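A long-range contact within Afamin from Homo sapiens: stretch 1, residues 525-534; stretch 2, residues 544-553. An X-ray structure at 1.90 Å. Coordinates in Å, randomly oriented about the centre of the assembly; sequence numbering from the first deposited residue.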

# COMPACT_ATOMS: atom_id res chain seq x y z
N LYS A 525 -16.83 -14.73 1.18
CA LYS A 525 -17.31 -16.00 0.62
C LYS A 525 -17.99 -15.89 -0.72
O LYS A 525 -17.76 -16.70 -1.63
N THR A 526 -18.88 -14.92 -0.84
CA THR A 526 -19.49 -14.58 -2.13
C THR A 526 -18.43 -14.20 -3.20
O THR A 526 -18.51 -14.64 -4.35
N ASP A 527 -17.46 -13.39 -2.76
CA ASP A 527 -16.41 -12.90 -3.63
C ASP A 527 -15.54 -14.06 -4.13
O ASP A 527 -15.19 -14.11 -5.31
N ARG A 528 -15.23 -14.99 -3.24
CA ARG A 528 -14.45 -16.16 -3.62
C ARG A 528 -15.16 -17.06 -4.57
O ARG A 528 -14.55 -17.58 -5.49
N PHE A 529 -16.46 -17.22 -4.34
CA PHE A 529 -17.31 -17.99 -5.28
C PHE A 529 -17.22 -17.45 -6.71
O PHE A 529 -17.00 -18.22 -7.68
N LEU A 530 -17.38 -16.13 -6.84
CA LEU A 530 -17.35 -15.50 -8.16
C LEU A 530 -16.00 -15.68 -8.87
O LEU A 530 -15.98 -16.02 -10.06
N VAL A 531 -14.91 -15.49 -8.12
CA VAL A 531 -13.60 -15.65 -8.65
C VAL A 531 -13.38 -17.09 -9.11
O VAL A 531 -12.93 -17.30 -10.25
N ASN A 532 -13.67 -18.04 -8.25
CA ASN A 532 -13.55 -19.48 -8.63
C ASN A 532 -14.41 -19.84 -9.85
O ASN A 532 -13.98 -20.57 -10.75
N LEU A 533 -15.61 -19.28 -9.91
CA LEU A 533 -16.48 -19.48 -11.07
C LEU A 533 -15.87 -18.98 -12.38
O LEU A 533 -15.97 -19.69 -13.45
N VAL A 534 -15.24 -17.80 -12.31
CA VAL A 534 -14.62 -17.18 -13.46
C VAL A 534 -13.42 -18.02 -13.90
O VAL A 534 -13.21 -18.18 -15.10
N GLU A 544 -22.07 -13.42 -19.88
CA GLU A 544 -22.49 -14.76 -19.47
C GLU A 544 -22.12 -15.10 -18.03
O GLU A 544 -22.91 -15.74 -17.32
N LEU A 545 -20.91 -14.71 -17.60
CA LEU A 545 -20.49 -14.94 -16.22
C LEU A 545 -21.32 -14.12 -15.23
O LEU A 545 -21.71 -14.62 -14.21
N GLN A 546 -21.57 -12.86 -15.55
CA GLN A 546 -22.40 -11.99 -14.72
C GLN A 546 -23.84 -12.59 -14.62
O GLN A 546 -24.44 -12.64 -13.52
N SER A 547 -24.36 -13.08 -15.74
CA SER A 547 -25.68 -13.68 -15.74
C SER A 547 -25.76 -14.93 -14.85
O SER A 547 -26.68 -15.06 -14.04
N LEU A 548 -24.79 -15.82 -14.99
CA LEU A 548 -24.74 -17.00 -14.18
C LEU A 548 -24.61 -16.70 -12.70
O LEU A 548 -25.23 -17.33 -11.85
N PHE A 549 -23.73 -15.76 -12.38
CA PHE A 549 -23.55 -15.32 -11.01
C PHE A 549 -24.85 -14.76 -10.42
O PHE A 549 -25.18 -15.06 -9.27
N THR A 550 -25.57 -13.93 -11.18
CA THR A 550 -26.82 -13.40 -10.67
C THR A 550 -27.89 -14.49 -10.54
O THR A 550 -28.74 -14.35 -9.70
N ASN A 551 -27.83 -15.54 -11.36
CA ASN A 551 -28.71 -16.71 -11.17
C ASN A 551 -28.47 -17.36 -9.76
O ASN A 551 -29.39 -17.51 -8.94
N PHE A 552 -27.21 -17.70 -9.49
CA PHE A 552 -26.79 -18.24 -8.19
C PHE A 552 -27.20 -17.31 -7.05
O PHE A 552 -27.71 -17.78 -6.03
N ALA A 553 -27.03 -16.00 -7.24
CA ALA A 553 -27.37 -15.00 -6.21
C ALA A 553 -28.86 -14.98 -5.90
O ALA A 553 -29.26 -14.92 -4.72

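The contact between residues 525-534 and 544-553 of afamin is an apolar packing of two helices that run in roughly opposite directions, built from aromatic rings and aliphatic side chains, with no hydrogen bond passing between them. The N-to-C directions differ by 139° and the axes approach to 10.8 Å, a spacing that leaves room for large side chains between the backbones. The register follows from this orientation: Leu-530 lies nearest Phe-549, with 6.8 Å between their CA atoms, and Val-534 lies nearest Leu-545, with 6.9 Å between theirs. At the other end the helices have diverged, and the CA atoms of Thr-526 and Ala-553 are 8.9 Å apart. Together the two stretches bury 460 Å² against each other.

Phe-549 is the centre of the packing and has the largest area covered by the opposing stretch. Its CA-to-CB bond points toward the first helix, and a t rotamer (chi1 177°) extends the ring between Thr-526, Phe-529 and Leu-530. Leu-530, whose CA-to-CB bond also points toward the other stretch and which is also t at chi1 and p at chi2, lays CD2 over one face of this ring, 4.3 Å from the ring centroid and only 2° off the normal, a well-centred CH-pi contact. Its other methyl is close as well, with Leu-530 CD1 3.8 Å from Phe-549 CD1. The edge of the same ring meets Thr-526, whose methyl CG2 lies 3.8 Å from Phe-549 CZ. Thr-526 is in the m rotamer and its CA-to-CB bond points sideways; its hydroxyl is hydrogen-bonded elsewhere in the structure, while the methyl serves this apolar contact.

Phe-529 touches both aromatic residues of the second stretch, Phe-549 and Phe-552. Its CA-to-CB bond points toward that stretch, and the t rotamer (chi1 174°) carries the ring to both. The CD1 atom of Phe-529 is 4.1 Å from CE1 of Phe-549, a contact near the plane of each ring. Toward Phe-552, which points toward the first stretch and adopts m at chi1 (-85°), Phe-529 presents its edge to the ring face: the centroids are 4.8 Å apart, the planes meet at 70°, and Phe-529 CZ comes within 3.5 Å of Phe-552 CD2. This edge-to-face arrangement directs ring hydrogens at a pi surface.

Beyond the rings the packing becomes aliphatic. The CA-to-CB bonds of Leu-533, Leu-545 and Leu-548 point toward the other stretch, that of Val-534 sideways. Leu-533, t at chi1 and p at chi2, places CD1 4.2 Å from CD2 of Leu-548, which has the same pair of rotamers. Leu-545 differs, with m at chi1 and t at chi2, and its CD1 reaches CG1 of Val-534 at 4.0 Å; Val-534 is t.

Several polar side chains find their partners away from this seam. Thr-550 OG1 donates to Ser-547 O at 2.9 Å within its own helix, and both residues are too far from the first helix to touch it. Arg-528, Asn-532 and Glu-544 likewise make no contact across the stretches and have hydrogen-bonding partners elsewhere in the structure. The association therefore rests on the fit of apolar side chains.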

# COMPACT_ATOMS: atom_id res chain seq x y z
CB LYS A 525 -18.27 -16.68 1.61
CG LYS A 525 -19.39 -17.57 1.02
CD LYS A 525 -18.89 -18.91 0.46
CE LYS A 525 -19.77 -19.48 -0.67
NZ LYS A 525 -19.31 -20.81 -1.18
CB THR A 526 -20.49 -13.44 -1.94
OG1 THR A 526 -21.52 -13.91 -1.07
CG2 THR A 526 -21.11 -12.96 -3.29
CB ASP A 527 -15.58 -11.83 -2.92
CG ASP A 527 -16.34 -10.52 -2.72
OD1 ASP A 527 -17.50 -10.34 -3.16
OD2 ASP A 527 -15.77 -9.61 -2.11
CB ARG A 528 -14.02 -17.03 -2.44
CG ARG A 528 -13.10 -16.37 -1.46
CD ARG A 528 -12.85 -17.42 -0.38
NE ARG A 528 -12.10 -16.88 0.73
CZ ARG A 528 -12.56 -16.56 1.95
NH1 ARG A 528 -13.84 -16.77 2.27
NH2 ARG A 528 -11.72 -16.06 2.85
CB PHE A 529 -18.77 -18.04 -4.76
CG PHE A 529 -19.73 -18.67 -5.71
CD1 PHE A 529 -20.37 -17.90 -6.69
CD2 PHE A 529 -20.01 -20.01 -5.64
CE1 PHE A 529 -21.24 -18.48 -7.61
CE2 PHE A 529 -20.87 -20.61 -6.57
CZ PHE A 529 -21.49 -19.83 -7.57
CB LEU A 530 -17.71 -14.05 -8.09
CG LEU A 530 -17.69 -13.31 -9.43
CD1 LEU A 530 -18.55 -13.90 -10.54
CD2 LEU A 530 -18.15 -11.90 -9.18
CB VAL A 531 -12.51 -15.13 -7.70
CG1 VAL A 531 -11.10 -15.52 -8.14
CG2 VAL A 531 -12.61 -13.62 -7.61
CB ASN A 532 -13.83 -20.40 -7.43
CG ASN A 532 -12.76 -20.29 -6.36
OD1 ASN A 532 -11.57 -20.14 -6.68
ND2 ASN A 532 -13.16 -20.38 -5.10
CB LEU A 533 -17.83 -18.80 -10.84
CG LEU A 533 -18.90 -19.11 -11.86
CD1 LEU A 533 -19.31 -20.59 -11.82
CD2 LEU A 533 -20.08 -18.18 -11.61
CB VAL A 534 -14.21 -15.70 -13.26
CG1 VAL A 534 -13.52 -15.16 -14.47
CG2 VAL A 534 -15.44 -14.80 -13.05
CB GLU A 544 -21.91 -15.82 -20.42
CG GLU A 544 -22.51 -15.78 -21.83
CD GLU A 544 -21.71 -16.54 -22.89
OE1 GLU A 544 -20.49 -16.77 -22.76
OE2 GLU A 544 -22.31 -16.84 -23.93
CB LEU A 545 -18.99 -14.63 -16.03
CG LEU A 545 -18.09 -15.63 -16.75
CD1 LEU A 545 -16.70 -15.06 -16.94
CD2 LEU A 545 -18.00 -16.94 -16.02
CB GLN A 546 -22.43 -10.60 -15.33
CG GLN A 546 -23.32 -9.59 -14.64
CD GLN A 546 -22.81 -9.19 -13.25
OE1 GLN A 546 -21.59 -8.97 -13.04
NE2 GLN A 546 -23.74 -9.02 -12.32
CB SER A 547 -26.12 -14.01 -17.15
OG SER A 547 -26.31 -12.82 -17.93
CB LEU A 548 -23.63 -17.92 -14.66
CG LEU A 548 -23.45 -19.28 -14.00
CD1 LEU A 548 -24.73 -20.11 -14.12
CD2 LEU A 548 -22.28 -19.98 -14.68
CB PHE A 549 -22.46 -14.26 -10.94
CG PHE A 549 -22.28 -13.72 -9.57
CD1 PHE A 549 -21.74 -14.52 -8.57
CD2 PHE A 549 -22.67 -12.44 -9.26
CE1 PHE A 549 -21.55 -14.04 -7.28
CE2 PHE A 549 -22.47 -11.94 -7.97
CZ PHE A 549 -21.92 -12.75 -6.99
CB THR A 550 -27.45 -12.26 -11.51
OG1 THR A 550 -27.90 -12.77 -12.79
CG2 THR A 550 -26.45 -11.15 -11.65
CB ASN A 551 -28.46 -17.70 -12.30
CG ASN A 551 -29.52 -18.78 -12.42
OD1 ASN A 551 -30.19 -19.14 -11.46
ND2 ASN A 551 -29.61 -19.36 -13.58
CB PHE A 552 -25.28 -18.47 -8.16
CG PHE A 552 -24.84 -19.77 -8.71
CD1 PHE A 552 -24.99 -20.93 -7.98
CD2 PHE A 552 -24.13 -19.83 -9.91
CE1 PHE A 552 -24.49 -22.15 -8.45
CE2 PHE A 552 -23.65 -21.03 -10.41
CZ PHE A 552 -23.82 -22.20 -9.67
CB ALA A 553 -26.93 -13.60 -6.62